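Local coordinates for protein transcriptional regulator (Cytophaga hutchinsonii, PDB 3F0C) that probably binds DNA as a TetR-family transcriptional regulator, through an N-terminal helix-turn-helix domain, at residues M74-L88 and I134-F148. Numbering follows the deposited sequence.
Sequences MDKILNSGIDATALL and IVAGIIQYGITTKEF
I138 is the knob of this contact: its side chain drops into a hole formed by L78, A84, L87 and L88. Its two branches divide the work. I138 CG2, anti to the backbone N, is directed at helix 84-88 and lies 3.5 Å from L88 CD1, whereas I138 CG1 comes within 4.1 Å of L78 CD2, the side chains of I138 and L78 crossing at about a right angle. Further along helix 134-145, Y141 turns a ring edge to helix 84-88, with L87 CD1 in the ring plane, 3.9 Å from Y141 CD2. Segment 74-88 spans the end of one helix and the start of the next, and the helix axes record the reversal: relative to 134-145, helix 74-78 runs at 3° and helix 84-88 at 162°. Such up-and-down packing fits the all-helical C-terminal domain of TetR-family regulators, well apart from the predicted DNA-binding region. Beyond I138 the antiparallel pair draws together, A84 CA and G142 CA being 4.7 Å apart, where glycine presents no side chain to A84. A polar grip follows at the N-terminus of helix 84-88. The E147 carboxylate reaches this helix start, and its OE1 accepts from T85 N on the syn side, somewhat out of the carboxylate plane (3.2 Å, N-H...O 168°), and from T85 OG1, nearly along its C-O axis. D83, the N-cap residue, caps through OD2 to A86 N at 2.6 Å. The carboxylates of D83 and E147 therefore share one helix end; the backbone N-H groups there probably offset the like charges, D83 OD1 and E147 OE1 being 3.3 Å apart. F148 follows a Schellman turn at K146 and lies obliquely against A84 and L88, while L200 of helix 183-201 also packs on F148, T85 and L88.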
# COMPACT_ATOMS: atom_id res chain seq x y z
N MSE A 74 -5.10 -0.50 23.82
CA MSE A 74 -6.29 0.14 23.28
C MSE A 74 -7.36 0.28 24.33
O MSE A 74 -7.96 1.35 24.51
CB MSE A 74 -6.85 -0.66 22.13
CG MSE A 74 -6.18 -0.36 20.85
SE MSE A 74 -6.27 1.57 20.43
CE MSE A 74 -7.62 1.62 19.01
N ASP A 75 -7.60 -0.83 25.01
CA ASP A 75 -8.43 -0.83 26.21
C ASP A 75 -8.04 0.26 27.21
O ASP A 75 -8.93 0.91 27.74
CB ASP A 75 -8.40 -2.20 26.91
CG ASP A 75 -9.21 -3.28 26.16
OD1 ASP A 75 -9.82 -3.00 25.09
OD2 ASP A 75 -9.25 -4.43 26.66
N LYS A 76 -6.74 0.45 27.49
CA LYS A 76 -6.32 1.55 28.39
C LYS A 76 -6.81 2.88 27.82
O LYS A 76 -7.61 3.57 28.43
CB LYS A 76 -4.80 1.59 28.61
CG LYS A 76 -4.27 0.66 29.70
CD LYS A 76 -4.19 1.33 31.13
CE LYS A 76 -4.44 0.32 32.34
NZ LYS A 76 -3.47 0.49 33.49
N ILE A 77 -6.38 3.21 26.62
CA ILE A 77 -6.78 4.46 25.98
C ILE A 77 -8.28 4.66 26.03
O ILE A 77 -8.75 5.77 26.29
CB ILE A 77 -6.40 4.50 24.48
CG1 ILE A 77 -4.91 4.29 24.29
CG2 ILE A 77 -6.85 5.85 23.85
CD1 ILE A 77 -4.49 4.00 22.78
N LEU A 78 -9.02 3.59 25.74
CA LEU A 78 -10.46 3.65 25.57
C LEU A 78 -11.21 3.81 26.89
O LEU A 78 -12.35 4.33 26.92
CB LEU A 78 -10.96 2.40 24.85
CG LEU A 78 -10.73 2.33 23.36
CD1 LEU A 78 -11.23 0.98 22.88
CD2 LEU A 78 -11.41 3.47 22.64
N ASN A 79 -10.57 3.36 27.96
CA ASN A 79 -11.12 3.48 29.29
C ASN A 79 -10.41 4.62 30.03
O ASN A 79 -10.44 4.68 31.23
CB ASN A 79 -11.00 2.15 30.07
CG ASN A 79 -11.63 0.92 29.32
OD1 ASN A 79 -11.69 -0.18 29.90
ND2 ASN A 79 -12.08 1.09 28.05
N SER A 80 -9.79 5.52 29.28
CA SER A 80 -9.08 6.67 29.86
C SER A 80 -9.95 7.92 29.74
O SER A 80 -9.58 8.98 30.23
CB SER A 80 -7.72 6.91 29.14
OG SER A 80 -7.82 7.60 27.89
N GLY A 81 -11.09 7.78 29.07
CA GLY A 81 -12.03 8.88 28.87
C GLY A 81 -11.44 10.22 28.44
O GLY A 81 -11.61 11.21 29.13
N ILE A 82 -10.73 10.23 27.32
CA ILE A 82 -10.42 11.46 26.58
C ILE A 82 -11.45 11.57 25.44
O ILE A 82 -12.35 10.73 25.35
CB ILE A 82 -8.94 11.45 26.13
CG1 ILE A 82 -8.64 10.27 25.16
CG2 ILE A 82 -8.07 11.37 27.39
CD1 ILE A 82 -7.20 10.23 24.48
N ASP A 83 -11.39 12.58 24.58
CA ASP A 83 -12.48 12.73 23.60
C ASP A 83 -12.29 11.82 22.36
O ASP A 83 -11.30 11.09 22.27
CB ASP A 83 -12.73 14.21 23.27
CG ASP A 83 -11.81 14.78 22.18
OD1 ASP A 83 -11.87 16.02 21.97
OD2 ASP A 83 -11.06 14.00 21.53
N ALA A 84 -13.26 11.82 21.43
CA ALA A 84 -13.19 10.96 20.23
C ALA A 84 -11.91 11.23 19.46
O ALA A 84 -11.19 10.29 19.10
CB ALA A 84 -14.38 11.17 19.32
N THR A 85 -11.64 12.51 19.22
CA THR A 85 -10.41 12.96 18.53
C THR A 85 -9.11 12.47 19.23
O THR A 85 -8.29 11.77 18.63
CB THR A 85 -10.45 14.50 18.36
OG1 THR A 85 -11.74 14.88 17.88
CG2 THR A 85 -9.40 14.98 17.39
N ALA A 86 -8.94 12.80 20.52
CA ALA A 86 -7.74 12.38 21.25
C ALA A 86 -7.53 10.88 21.20
O ALA A 86 -6.39 10.43 21.21
CB ALA A 86 -7.81 12.83 22.69
N LEU A 87 -8.63 10.11 21.18
CA LEU A 87 -8.55 8.64 21.13
C LEU A 87 -8.04 8.22 19.75
O LEU A 87 -7.10 7.41 19.62
CB LEU A 87 -9.93 7.99 21.40
CG LEU A 87 -10.42 7.95 22.85
CD1 LEU A 87 -11.92 7.84 22.88
CD2 LEU A 87 -9.77 6.82 23.62
N LEU A 88 -8.66 8.80 18.73
CA LEU A 88 -8.33 8.46 17.37
C LEU A 88 -6.83 8.67 17.13
O LEU A 88 -6.16 7.83 16.51
CB LEU A 88 -9.13 9.33 16.43
CG LEU A 88 -9.70 8.53 15.26
CD1 LEU A 88 -11.08 7.98 15.62
CD2 LEU A 88 -9.79 9.42 14.02
N ILE A 134 -12.66 -1.59 16.26
CA ILE A 134 -12.28 -0.65 17.30
C ILE A 134 -12.52 0.77 16.79
O ILE A 134 -13.18 1.60 17.45
CB ILE A 134 -10.83 -0.77 17.72
CG1 ILE A 134 -10.61 -2.06 18.51
CG2 ILE A 134 -10.44 0.41 18.54
CD1 ILE A 134 -9.15 -2.55 18.41
N VAL A 135 -12.06 1.03 15.57
CA VAL A 135 -12.17 2.37 15.05
C VAL A 135 -13.65 2.78 14.89
O VAL A 135 -14.06 3.89 15.26
CB VAL A 135 -11.32 2.53 13.76
CG1 VAL A 135 -11.76 3.79 13.01
CG2 VAL A 135 -9.81 2.56 14.15
N ALA A 136 -14.48 1.85 14.41
CA ALA A 136 -15.87 2.16 14.21
C ALA A 136 -16.46 2.63 15.54
O ALA A 136 -17.44 3.43 15.59
CB ALA A 136 -16.61 0.97 13.66
N GLY A 137 -15.86 2.13 16.62
CA GLY A 137 -16.36 2.38 17.97
C GLY A 137 -15.99 3.76 18.43
O GLY A 137 -16.76 4.42 19.10
N ILE A 138 -14.80 4.19 18.05
CA ILE A 138 -14.38 5.56 18.35
C ILE A 138 -15.20 6.53 17.52
O ILE A 138 -15.70 7.53 18.02
CB ILE A 138 -12.89 5.78 18.12
CG1 ILE A 138 -12.07 4.66 18.80
CG2 ILE A 138 -12.53 7.11 18.66
CD1 ILE A 138 -10.54 4.77 18.75
N ILE A 139 -15.39 6.22 16.25
CA ILE A 139 -16.25 7.03 15.40
C ILE A 139 -17.62 7.13 16.06
O ILE A 139 -18.19 8.22 16.21
CB ILE A 139 -16.31 6.48 13.95
CG1 ILE A 139 -14.93 6.72 13.29
CG2 ILE A 139 -17.45 7.13 13.15
CD1 ILE A 139 -14.72 6.15 11.87
N GLN A 140 -18.14 6.00 16.50
CA GLN A 140 -19.47 5.98 17.13
C GLN A 140 -19.56 6.89 18.35
O GLN A 140 -20.54 7.58 18.53
CB GLN A 140 -19.82 4.53 17.53
CG GLN A 140 -21.16 4.38 18.16
CD GLN A 140 -22.24 4.71 17.20
OE1 GLN A 140 -22.85 5.77 17.28
NE2 GLN A 140 -22.45 3.82 16.23
N TYR A 141 -18.54 6.86 19.21
CA TYR A 141 -18.47 7.73 20.38
C TYR A 141 -18.42 9.19 19.93
O TYR A 141 -19.17 10.01 20.41
CB TYR A 141 -17.26 7.37 21.24
CG TYR A 141 -17.04 8.22 22.47
CD1 TYR A 141 -18.10 8.89 23.10
CD2 TYR A 141 -15.77 8.31 23.04
CE1 TYR A 141 -17.89 9.65 24.22
CE2 TYR A 141 -15.56 9.06 24.16
CZ TYR A 141 -16.61 9.72 24.74
OH TYR A 141 -16.38 10.48 25.85
N GLY A 142 -17.54 9.49 18.99
CA GLY A 142 -17.53 10.80 18.33
C GLY A 142 -18.90 11.25 17.82
O GLY A 142 -19.30 12.39 18.05
N ILE A 143 -19.60 10.36 17.12
CA ILE A 143 -20.94 10.65 16.61
C ILE A 143 -21.79 11.05 17.78
O ILE A 143 -22.27 12.18 17.82
CB ILE A 143 -21.61 9.45 15.87
CG1 ILE A 143 -21.03 9.26 14.45
CG2 ILE A 143 -23.11 9.61 15.80
CD1 ILE A 143 -21.55 8.01 13.74
N THR A 144 -21.93 10.17 18.77
CA THR A 144 -22.84 10.45 19.92
C THR A 144 -22.34 11.65 20.73
O THR A 144 -23.09 12.57 21.01
CB THR A 144 -23.03 9.22 20.84
OG1 THR A 144 -21.86 9.03 21.65
CG2 THR A 144 -23.34 7.95 20.01
N THR A 145 -21.06 11.63 21.07
CA THR A 145 -20.39 12.78 21.67
C THR A 145 -20.52 14.05 20.80
O THR A 145 -20.27 15.16 21.28
CB THR A 145 -18.89 12.46 21.89
OG1 THR A 145 -18.38 13.23 22.98
CG2 THR A 145 -18.09 12.76 20.65
N LYS A 146 -20.90 13.86 19.54
CA LYS A 146 -21.22 14.93 18.58
C LYS A 146 -19.97 15.66 18.05
O LYS A 146 -20.08 16.77 17.54
CB LYS A 146 -22.28 15.90 19.12
CG LYS A 146 -23.67 15.26 19.29
CD LYS A 146 -24.71 16.23 19.85
CE LYS A 146 -26.06 15.56 19.97
NZ LYS A 146 -27.09 16.48 20.54
N GLU A 147 -18.81 15.01 18.14
CA GLU A 147 -17.58 15.55 17.57
C GLU A 147 -17.53 15.23 16.08
O GLU A 147 -17.07 16.02 15.27
CB GLU A 147 -16.35 14.97 18.27
CG GLU A 147 -16.22 15.36 19.74
CD GLU A 147 -15.20 14.49 20.47
OE1 GLU A 147 -14.03 14.42 20.02
OE2 GLU A 147 -15.55 13.86 21.48
N PHE A 148 -18.02 14.05 15.72
CA PHE A 148 -18.02 13.62 14.33
C PHE A 148 -19.46 13.58 13.82
O PHE A 148 -20.36 13.21 14.54
CB PHE A 148 -17.42 12.21 14.18
CG PHE A 148 -16.11 11.98 14.93
CD1 PHE A 148 -15.17 12.98 15.10
CD2 PHE A 148 -15.80 10.72 15.42
CE1 PHE A 148 -13.97 12.73 15.77
CE2 PHE A 148 -14.61 10.47 16.09
CZ PHE A 148 -13.70 11.47 16.27